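Long-range contacts in 223aa long hypothetical arylmalonate decarboxylase (PDB 2DGD), which is of unknown function but probably acts as a lyase related to arylmalonate decarboxylase and the Asp/Glu racemases, and assembles as an octamer: residues G138-G143 against K163-E168; T157-V162 against Q189-D194; A178-S183 against V200-A205. All blocks are in the same frame, centred on the assembly; numbering follows the deposited sequence.

How the contacts relate
The three contacts lie in the half of the chain built round the sheet of strands 135-141, 110-115, 174-177 and 199-201. Contacts 1 and 2 have centres about 11 Å apart, and helix 155-163 of contact 2 is followed in the chain by helix 166-169 of contact 1. Leu142 CD2 of contact 1 packs on Leu161 CG of contact 2 at 3.6 Å. Both reach the second subunit. Contact 3 is central, about 13 Å from contact 2 and about 16 Å from contact 1, centre to centre. Ile158 CD1 meets Leu182 CD2 at 3.9 Å and joins contacts 2 and 3. Contact 3 contains the Cys-Thr sequence that recalls the active-site motif of related enzymes. Contacts 1 and 2 lie toward the periphery.

Contact 1 (G138-G143 against K163-E168); sequences GYDGLG and KRHLNE
Gly138 on strand 135-141 passes Glu168 of helix 166-169 with CA atoms 6.0 Å apart, and a type I turn from Lys163 to Leu166 leads the chain into that helix. Asp140 and His165 form the main link. The Asp140 side chain extends toward the turn, with CG anti to the backbone N (chi1 -162°). Asp140 OD1 accepts a hydrogen bond from His165 NE2 at 2.7 Å, with an N-H...O angle of 163°. OD1 lies at the ring edge, close to the imidazole plane. The ring and carboxylate planes are 81° apart, and the N-H meets the oxygen from above the carboxylate. Arg164 NH2 adds a long salt bridge to Asp140 OD1 at 3.7 Å. Asp140 OD2 accepts from Gly141 N at 2.8 Å, which would limit rotation of the carboxylate. Glu168 acts through water 1. This water lies 2.8 Å from Glu168 OE1, in hydrogen-bonding geometry, and accepts from Tyr139 N at 3.0 Å. Tyr139 itself packs on helix 119-130. The arrangement is a His-carboxylate hydrogen bond. Within an alpha/beta fold, it ties the strand at one edge of the four-stranded parallel sheet, counted within this chain, to the N-cap residue of a short surface helix.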
loop_
_atom_site.group_PDB
_atom_site.type_symbol
_atom_site.label_atom_id
_atom_site.label_comp_id
_atom_site.label_asym_id
_atom_site.label_seq_id
_atom_site.Cartn_x
_atom_site.Cartn_y
_atom_site.Cartn_z
ATOM N N GLY A 138 -34.435 5.503 -25.480
ATOM C CA GLY A 138 -34.160 4.111 -25.798
ATOM C C GLY A 138 -34.253 3.184 -24.604
ATOM O O GLY A 138 -34.261 3.640 -23.467
ATOM N N TYR A 139 -34.317 1.881 -24.859
ATOM C CA TYR A 139 -34.416 0.907 -23.780
ATOM C C TYR A 139 -34.192 -0.528 -24.240
ATOM O O TYR A 139 -34.163 -0.813 -25.435
ATOM C CB TYR A 139 -35.787 1.000 -23.123
ATOM C CG TYR A 139 -36.918 0.870 -24.106
ATOM C CD1 TYR A 139 -37.439 1.990 -24.757
ATOM C CD2 TYR A 139 -37.454 -0.378 -24.414
ATOM C CE1 TYR A 139 -38.469 1.870 -25.693
ATOM C CE2 TYR A 139 -38.485 -0.510 -25.353
ATOM C CZ TYR A 139 -38.987 0.616 -25.986
ATOM O OH TYR A 139 -40.000 0.477 -26.910
ATOM N N ASP A 140 -34.033 -1.429 -23.276
ATOM C CA ASP A 140 -33.821 -2.845 -23.558
ATOM C C ASP A 140 -33.898 -3.603 -22.231
ATOM O O ASP A 140 -33.789 -3.004 -21.163
ATOM C CB ASP A 140 -32.456 -3.073 -24.225
ATOM C CG ASP A 140 -32.361 -4.426 -24.928
ATOM O OD1 ASP A 140 -31.269 -4.765 -25.440
ATOM O OD2 ASP A 140 -33.378 -5.155 -24.973
ATOM N N GLY A 141 -34.100 -4.917 -22.304
ATOM C CA GLY A 141 -34.195 -5.727 -21.103
ATOM C C GLY A 141 -33.469 -7.046 -21.269
ATOM O O GLY A 141 -33.184 -7.456 -22.389
ATOM N N LEU A 142 -33.164 -7.712 -20.159
ATOM C CA LEU A 142 -32.460 -8.988 -20.205
ATOM C C LEU A 142 -33.418 -10.134 -20.485
ATOM O O LEU A 142 -32.994 -11.262 -20.720
ATOM C CB LEU A 142 -31.729 -9.244 -18.885
ATOM C CG LEU A 142 -30.639 -8.246 -18.496
ATOM C CD1 LEU A 142 -30.106 -8.591 -17.110
ATOM C CD2 LEU A 142 -29.533 -8.271 -19.532
ATOM N N GLY A 143 -34.713 -9.838 -20.442
ATOM C CA GLY A 143 -35.728 -10.844 -20.698
ATOM C C GLY A 143 -35.745 -11.989 -19.711
ATOM O O GLY A 143 -35.798 -13.148 -20.117
ATOM N N LYS A 163 -24.379 -0.903 -23.069
ATOM C CA LYS A 163 -23.379 -0.600 -24.088
ATOM C C LYS A 163 -23.765 -1.014 -25.500
ATOM O O LYS A 163 -23.372 -0.372 -26.472
ATOM C CB LYS A 163 -22.051 -1.255 -23.721
ATOM C CG LYS A 163 -20.841 -0.512 -24.244
ATOM C CD LYS A 163 -20.714 0.824 -23.551
ATOM C CE LYS A 163 -19.569 1.628 -24.121
ATOM N NZ LYS A 163 -18.289 0.889 -24.036
ATOM N N ARG A 164 -24.521 -2.095 -25.611
ATOM C CA ARG A 164 -24.961 -2.609 -26.902
ATOM C C ARG A 164 -25.787 -1.581 -27.671
ATOM O O ARG A 164 -25.935 -1.681 -28.882
ATOM C CB ARG A 164 -25.776 -3.876 -26.673
ATOM C CG ARG A 164 -26.405 -4.477 -27.895
ATOM C CD ARG A 164 -27.275 -5.646 -27.480
ATOM N NE ARG A 164 -26.533 -6.598 -26.653
ATOM C CZ ARG A 164 -26.887 -6.962 -25.419
ATOM N NH1 ARG A 164 -26.144 -7.837 -24.752
ATOM N NH2 ARG A 164 -27.978 -6.451 -24.847
ATOM N N HIS A 165 -26.319 -0.591 -26.965
ATOM C CA HIS A 165 -27.128 0.454 -27.585
ATOM C C HIS A 165 -26.443 1.811 -27.465
ATOM O O HIS A 165 -27.104 2.840 -27.334
ATOM C CB HIS A 165 -28.494 0.506 -26.907
ATOM C CG HIS A 165 -29.286 -0.748 -27.069
ATOM N ND1 HIS A 165 -29.915 -1.082 -28.248
ATOM C CD2 HIS A 165 -29.520 -1.770 -26.214
ATOM C CE1 HIS A 165 -30.504 -2.255 -28.112
ATOM N NE2 HIS A 165 -30.278 -2.694 -26.887
ATOM N N LEU A 166 -25.115 1.804 -27.520
ATOM C CA LEU A 166 -24.310 3.013 -27.396
ATOM C C LEU A 166 -24.892 4.231 -28.112
ATOM O O LEU A 166 -25.057 5.303 -27.516
ATOM C CB LEU A 166 -22.907 2.761 -27.939
ATOM C CG LEU A 166 -21.714 3.255 -27.118
ATOM C CD1 LEU A 166 -20.569 3.499 -28.073
ATOM C CD2 LEU A 166 -22.033 4.528 -26.364
ATOM N N ASN A 167 -25.194 4.055 -29.397
ATOM C CA ASN A 167 -25.727 5.127 -30.225
ATOM C C ASN A 167 -26.884 5.911 -29.598
ATOM O O ASN A 167 -26.910 7.143 -29.659
ATOM C CB ASN A 167 -26.157 4.570 -31.584
ATOM C CG ASN A 167 -26.895 5.606 -32.430
ATOM O OD1 ASN A 167 -26.346 6.667 -32.753
ATOM N ND2 ASN A 167 -28.149 5.305 -32.786
ATOM N N GLU A 168 -27.845 5.203 -29.012
ATOM C CA GLU A 168 -28.984 5.861 -28.389
ATOM C C GLU A 168 -28.611 6.362 -26.998
ATOM O O GLU A 168 -28.917 7.500 -26.634
ATOM C CB GLU A 168 -30.152 4.900 -28.228
ATOM C CG GLU A 168 -30.502 4.057 -29.417
ATOM C CD GLU A 168 -31.627 3.093 -29.063
ATOM O OE1 GLU A 168 -31.426 2.263 -28.139
ATOM O OE2 GLU A 168 -32.713 3.172 -29.690
HETATM O O HOH W 1 -34.016 1.296 -27.781
#

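Contact 2 (T157-V162 against Q189-D194); sequences TIYRLV and QYLHED
The side chains of Tyr159 and Leu191 run antiparallel alongside each other between two helices. The axes of the two short segments come within 10.0 Å, their N-to-C directions 36° apart. CG of Tyr159 is anti to the backbone N (chi1 178°), and the ring beyond it lies against helix 187-195. Leu191 CD2 lies over one face of this ring, 3.5 Å from Tyr159 CD2. The second methyl of Leu191, CD1, meets Val162 CG2 at 3.9 Å. Leu191 is thus held between a tyrosine face and a valine methyl.

Tyr190 brings its CB obliquely to the same ring, 3.6 Å from Tyr159 CD2. Its own ring turns away to meet Phe156, and its OH bonds to Glu29 of the second subunit.

The phenol end of Tyr159 is polar. Its OH donates to Asp194 OD1 across nearly perpendicular ring and carboxylate planes (85°). The modelled separation is very short, and its exact length is doubtful at this resolution. Lys163 NZ also bonds to the Tyr159 OH. Asp194 OD2 forms a salt bridge with Arg5 of the second subunit, so the hydroxyl joins a network that reaches the interface. An alanine at Tyr159 would probably leave a gap beside Leu191 CD2 and deprive Asp194 OD1 and Lys163 NZ of their hydroxyl partner.

The pair sits between sheet and subunit interface. Leu191 packs on Ile177 of strand 174-177 and Val199 of strand 199-201, while Gly4 of the second subunit packs on Tyr159. Helices 155-163 and 187-195 thus lie side by side against the sheet.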
loop_
_atom_site.group_PDB
_atom_site.type_symbol
_atom_site.label_atom_id
_atom_site.label_comp_id
_atom_site.label_asym_id
_atom_site.label_seq_id
_atom_site.Cartn_x
_atom_site.Cartn_y
_atom_site.Cartn_z
ATOM N N THR A 157 -22.691 -8.447 -17.940
ATOM C CA THR A 157 -23.876 -8.764 -18.712
ATOM C C THR A 157 -24.759 -7.528 -18.594
ATOM O O THR A 157 -25.435 -7.130 -19.543
ATOM C CB THR A 157 -24.619 -9.972 -18.143
ATOM O OG1 THR A 157 -23.887 -11.164 -18.446
ATOM C CG2 THR A 157 -26.000 -10.065 -18.734
ATOM N N ILE A 158 -24.737 -6.920 -17.412
ATOM C CA ILE A 158 -25.503 -5.709 -17.144
ATOM C C ILE A 158 -24.846 -4.582 -17.919
ATOM O O ILE A 158 -25.515 -3.707 -18.455
ATOM C CB ILE A 158 -25.482 -5.346 -15.640
ATOM C CG1 ILE A 158 -26.236 -6.413 -14.836
ATOM C CG2 ILE A 158 -26.064 -3.946 -15.429
ATOM C CD1 ILE A 158 -26.162 -6.220 -13.345
ATOM N N TYR A 159 -23.523 -4.610 -17.969
ATOM C CA TYR A 159 -22.781 -3.593 -18.677
ATOM C C TYR A 159 -23.101 -3.610 -20.171
ATOM O O TYR A 159 -23.387 -2.568 -20.760
ATOM C CB TYR A 159 -21.282 -3.788 -18.443
ATOM C CG TYR A 159 -20.405 -2.798 -19.174
ATOM C CD1 TYR A 159 -20.055 -3.005 -20.507
ATOM C CD2 TYR A 159 -19.948 -1.633 -18.543
ATOM C CE1 TYR A 159 -19.272 -2.080 -21.201
ATOM C CE2 TYR A 159 -19.167 -0.697 -19.233
ATOM C CZ TYR A 159 -18.838 -0.933 -20.561
ATOM O OH TYR A 159 -18.098 -0.023 -21.264
ATOM N N ARG A 160 -23.082 -4.786 -20.785
ATOM C CA ARG A 160 -23.354 -4.867 -22.217
ATOM C C ARG A 160 -24.827 -4.635 -22.537
ATOM O O ARG A 160 -25.169 -4.227 -23.638
ATOM C CB ARG A 160 -22.878 -6.214 -22.775
ATOM C CG ARG A 160 -21.467 -6.579 -22.309
ATOM C CD ARG A 160 -20.509 -6.977 -23.425
ATOM N NE ARG A 160 -19.986 -5.835 -24.177
ATOM C CZ ARG A 160 -18.914 -5.878 -24.969
ATOM N NH1 ARG A 160 -18.530 -4.792 -25.616
ATOM N NH2 ARG A 160 -18.209 -6.995 -25.106
ATOM N N LEU A 161 -25.698 -4.888 -21.568
ATOM C CA LEU A 161 -27.127 -4.669 -21.754
ATOM C C LEU A 161 -27.328 -3.222 -22.210
ATOM O O LEU A 161 -28.187 -2.936 -23.042
ATOM C CB LEU A 161 -27.861 -4.931 -20.431
ATOM C CG LEU A 161 -29.379 -4.795 -20.240
ATOM C CD1 LEU A 161 -29.667 -3.498 -19.547
ATOM C CD2 LEU A 161 -30.126 -4.905 -21.562
ATOM N N VAL A 162 -26.509 -2.319 -21.675
ATOM C CA VAL A 162 -26.576 -0.902 -22.009
ATOM C C VAL A 162 -25.658 -0.550 -23.187
ATOM O O VAL A 162 -26.106 0.016 -24.184
ATOM C CB VAL A 162 -26.170 -0.032 -20.789
ATOM C CG1 VAL A 162 -26.171 1.441 -21.157
ATOM C CG2 VAL A 162 -27.114 -0.277 -19.644
ATOM N N GLN A 189 -20.509 1.561 -12.089
ATOM C CA GLN A 189 -19.285 2.365 -12.061
ATOM C C GLN A 189 -18.602 2.351 -13.420
ATOM O O GLN A 189 -18.132 3.385 -13.900
ATOM C CB GLN A 189 -18.315 1.833 -11.013
ATOM C CG GLN A 189 -18.815 1.950 -9.594
ATOM C CD GLN A 189 -17.832 1.392 -8.583
ATOM O OE1 GLN A 189 -16.700 1.875 -8.464
ATOM N NE2 GLN A 189 -18.258 0.367 -7.845
ATOM N N TYR A 190 -18.532 1.172 -14.026
ATOM C CA TYR A 190 -17.924 1.040 -15.336
ATOM C C TYR A 190 -18.709 1.870 -16.339
ATOM O O TYR A 190 -18.138 2.649 -17.098
ATOM C CB TYR A 190 -17.930 -0.414 -15.783
ATOM C CG TYR A 190 -16.910 -1.278 -15.097
ATOM C CD1 TYR A 190 -17.299 -2.312 -14.247
ATOM C CD2 TYR A 190 -15.552 -1.087 -15.324
ATOM C CE1 TYR A 190 -16.358 -3.136 -13.645
ATOM C CE2 TYR A 190 -14.605 -1.900 -14.730
ATOM C CZ TYR A 190 -15.014 -2.923 -13.891
ATOM O OH TYR A 190 -14.071 -3.726 -13.300
ATOM N N LEU A 191 -20.026 1.696 -16.348
ATOM C CA LEU A 191 -20.860 2.448 -17.265
ATOM C C LEU A 191 -20.677 3.957 -17.075
ATOM O O LEU A 191 -20.468 4.687 -18.044
ATOM C CB LEU A 191 -22.327 2.057 -17.078
ATOM C CG LEU A 191 -22.689 0.667 -17.610
ATOM C CD1 LEU A 191 -24.130 0.314 -17.272
ATOM C CD2 LEU A 191 -22.479 0.648 -19.124
ATOM N N HIS A 192 -20.736 4.416 -15.830
ATOM C CA HIS A 192 -20.588 5.835 -15.537
ATOM C C HIS A 192 -19.277 6.414 -16.073
ATOM O O HIS A 192 -19.253 7.514 -16.638
ATOM C CB HIS A 192 -20.672 6.075 -14.032
ATOM C CG HIS A 192 -20.521 7.511 -13.648
ATOM N ND1 HIS A 192 -19.594 7.943 -12.726
ATOM C CD2 HIS A 192 -21.163 8.623 -14.084
ATOM C CE1 HIS A 192 -19.667 9.257 -12.609
ATOM N NE2 HIS A 192 -20.611 9.694 -13.422
ATOM N N GLU A 193 -18.186 5.683 -15.880
ATOM C CA GLU A 193 -16.895 6.136 -16.357
ATOM C C GLU A 193 -16.862 6.183 -17.876
ATOM O O GLU A 193 -16.442 7.173 -18.464
ATOM C CB GLU A 193 -15.790 5.197 -15.891
ATOM C CG GLU A 193 -15.260 5.441 -14.511
ATOM C CD GLU A 193 -14.212 4.417 -14.148
ATOM O OE1 GLU A 193 -13.227 4.285 -14.915
ATOM O OE2 GLU A 193 -14.373 3.740 -13.106
ATOM N N ASP A 194 -17.305 5.103 -18.503
ATOM C CA ASP A 194 -17.282 4.993 -19.949
ATOM C C ASP A 194 -18.237 5.906 -20.707
ATOM O O ASP A 194 -17.858 6.505 -21.719
ATOM C CB ASP A 194 -17.520 3.534 -20.339
ATOM C CG ASP A 194 -16.429 2.613 -19.821
ATOM O OD1 ASP A 194 -16.595 1.379 -19.881
ATOM O OD2 ASP A 194 -15.389 3.127 -19.353
#

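Contact 3 (A178-S183 against V200-A205); sequences ACTALS and VSENAA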
loop_
_atom_site.group_PDB
_atom_site.type_symbol
_atom_site.label_atom_id
_atom_site.label_comp_id
_atom_site.label_asym_id
_atom_site.label_seq_id
_atom_site.Cartn_x
_atom_site.Cartn_y
_atom_site.Cartn_z
ATOM N N ALA A 178 -33.324 -0.553 -13.874
ATOM C CA ALA A 178 -34.383 -0.981 -12.959
ATOM C C ALA A 178 -34.190 -2.325 -12.257
ATOM O O ALA A 178 -33.414 -3.165 -12.697
ATOM C CB ALA A 178 -35.714 -0.979 -13.694
ATOM N N CYS A 179 -34.922 -2.491 -11.159
ATOM C CA CYS A 179 -34.942 -3.690 -10.315
ATOM C C CYS A 179 -33.805 -3.794 -9.303
ATOM O O CYS A 179 -32.623 -3.705 -9.651
ATOM C CB CYS A 179 -34.991 -4.976 -11.155
ATOM S SG CYS A 179 -35.800 -6.359 -10.273
ATOM N N THR A 180 -34.187 -3.997 -8.044
ATOM C CA THR A 180 -33.237 -4.108 -6.953
ATOM C C THR A 180 -32.620 -5.488 -6.849
ATOM O O THR A 180 -31.720 -5.696 -6.039
ATOM C CB THR A 180 -33.895 -3.779 -5.607
ATOM O OG1 THR A 180 -34.952 -4.712 -5.353
ATOM C CG2 THR A 180 -34.446 -2.370 -5.618
ATOM N N ALA A 181 -33.097 -6.430 -7.660
ATOM C CA ALA A 181 -32.546 -7.794 -7.637
ATOM C C ALA A 181 -31.183 -7.843 -8.341
ATOM O O ALA A 181 -30.378 -8.739 -8.100
ATOM C CB ALA A 181 -33.503 -8.761 -8.296
ATOM N N LEU A 182 -30.934 -6.874 -9.219
ATOM C CA LEU A 182 -29.667 -6.795 -9.925
ATOM C C LEU A 182 -28.602 -6.185 -9.024
ATOM O O LEU A 182 -28.840 -5.176 -8.361
ATOM C CB LEU A 182 -29.806 -5.920 -11.169
ATOM C CG LEU A 182 -30.519 -6.468 -12.406
ATOM C CD1 LEU A 182 -30.624 -5.361 -13.452
ATOM C CD2 LEU A 182 -29.760 -7.667 -12.968
ATOM N N SER A 183 -27.432 -6.807 -8.981
ATOM C CA SER A 183 -26.332 -6.271 -8.197
ATOM C C SER A 183 -25.599 -5.349 -9.167
ATOM O O SER A 183 -24.855 -5.811 -10.046
ATOM C CB SER A 183 -25.411 -7.387 -7.743
ATOM O OG SER A 183 -24.276 -6.845 -7.104
ATOM N N VAL A 200 -27.761 5.585 -13.082
ATOM C CA VAL A 200 -28.477 5.326 -11.833
ATOM C C VAL A 200 -29.164 3.972 -11.707
ATOM O O VAL A 200 -30.074 3.647 -12.473
ATOM C CB VAL A 200 -29.546 6.418 -11.594
ATOM C CG1 VAL A 200 -30.273 6.173 -10.281
ATOM C CG2 VAL A 200 -28.898 7.785 -11.599
ATOM N N SER A 201 -28.736 3.183 -10.730
ATOM C CA SER A 201 -29.353 1.882 -10.504
ATOM C C SER A 201 -30.321 2.077 -9.357
ATOM O O SER A 201 -30.163 2.989 -8.547
ATOM C CB SER A 201 -28.319 0.841 -10.106
ATOM O OG SER A 201 -27.907 1.052 -8.775
ATOM N N GLU A 202 -31.319 1.213 -9.278
ATOM C CA GLU A 202 -32.320 1.341 -8.237
ATOM C C GLU A 202 -31.717 1.217 -6.842
ATOM O O GLU A 202 -32.108 1.949 -5.924
ATOM C CB GLU A 202 -33.422 0.305 -8.461
ATOM C CG GLU A 202 -34.700 0.608 -7.721
ATOM C CD GLU A 202 -35.909 -0.041 -8.356
ATOM O OE1 GLU A 202 -36.975 -0.067 -7.705
ATOM O OE2 GLU A 202 -35.796 -0.517 -9.510
ATOM N N ASN A 203 -30.751 0.315 -6.680
ATOM C CA ASN A 203 -30.130 0.139 -5.380
ATOM C C ASN A 203 -29.314 1.354 -4.969
ATOM O O ASN A 203 -29.386 1.785 -3.821
ATOM C CB ASN A 203 -29.265 -1.123 -5.353
ATOM C CG ASN A 203 -30.091 -2.393 -5.411
ATOM O OD1 ASN A 203 -31.230 -2.421 -4.947
ATOM N ND2 ASN A 203 -29.518 -3.453 -5.967
ATOM N N ALA A 204 -28.550 1.920 -5.895
ATOM C CA ALA A 204 -27.743 3.095 -5.579
ATOM C C ALA A 204 -28.639 4.279 -5.198
ATOM O O ALA A 204 -28.336 5.030 -4.266
ATOM C CB ALA A 204 -26.867 3.462 -6.760
ATOM N N ALA A 205 -29.741 4.442 -5.925
ATOM C CA ALA A 205 -30.676 5.521 -5.654
ATOM C C ALA A 205 -31.258 5.346 -4.258
ATOM O O ALA A 205 -31.386 6.307 -3.503
ATOM C CB ALA A 205 -31.780 5.523 -6.680
HETATM O O HOH W 2 -29.703 -2.014 -8.523
#
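Glu202 and Asn203, in the first turn of helix 202-214, bind the backbone of the loop that follows strand 174-177. The hydrogen bonds come first. Glu202 has CG anti to its backbone N (chi1 -162°) and an extended chain beyond. Glu202 OE2 accepts from Cys179 N at 2.7 Å. The N-H arrives on the anti side of the carboxylate, and the bond is bent (142°). Asn203 ND2 donates to Thr180 O at 3.1 Å, with an N-H...O angle of 159°. The acceptor lies nearly in the amide plane of Asn203, while the donor stands above the carbonyl plane of Thr180. ND2 also bonds to Asp22, its strongest polar partner.

Water 2 makes a second bridge. It donates to Leu182 O at 3.3 Å and accepts from Asn203 N at 3.1 Å. A backbone N-H of the helix start is thereby coupled to the loop.

Beyond the bonds, carbon atoms touch. Thr180 CG2 lies 3.7 Å from Glu202 CG, and the two side chains cross obliquely. The Thr180 hydroxyl bonds to Gly73 O.

Within the helix segment, Ser201 is the N-cap residue, and its OG accepts from Ala204 N at 3.1 Å.

The chemistry is that of a buried, mostly polar junction. Side chains of the helix start serve main-chain N-H and C=O groups of an irregular loop and would hold its shape. The Cys-Thr pair in that loop recalls the active-site motif of the Asp/Glu racemase superfamily, so the junction is consistent with a wall of the catalytic pocket.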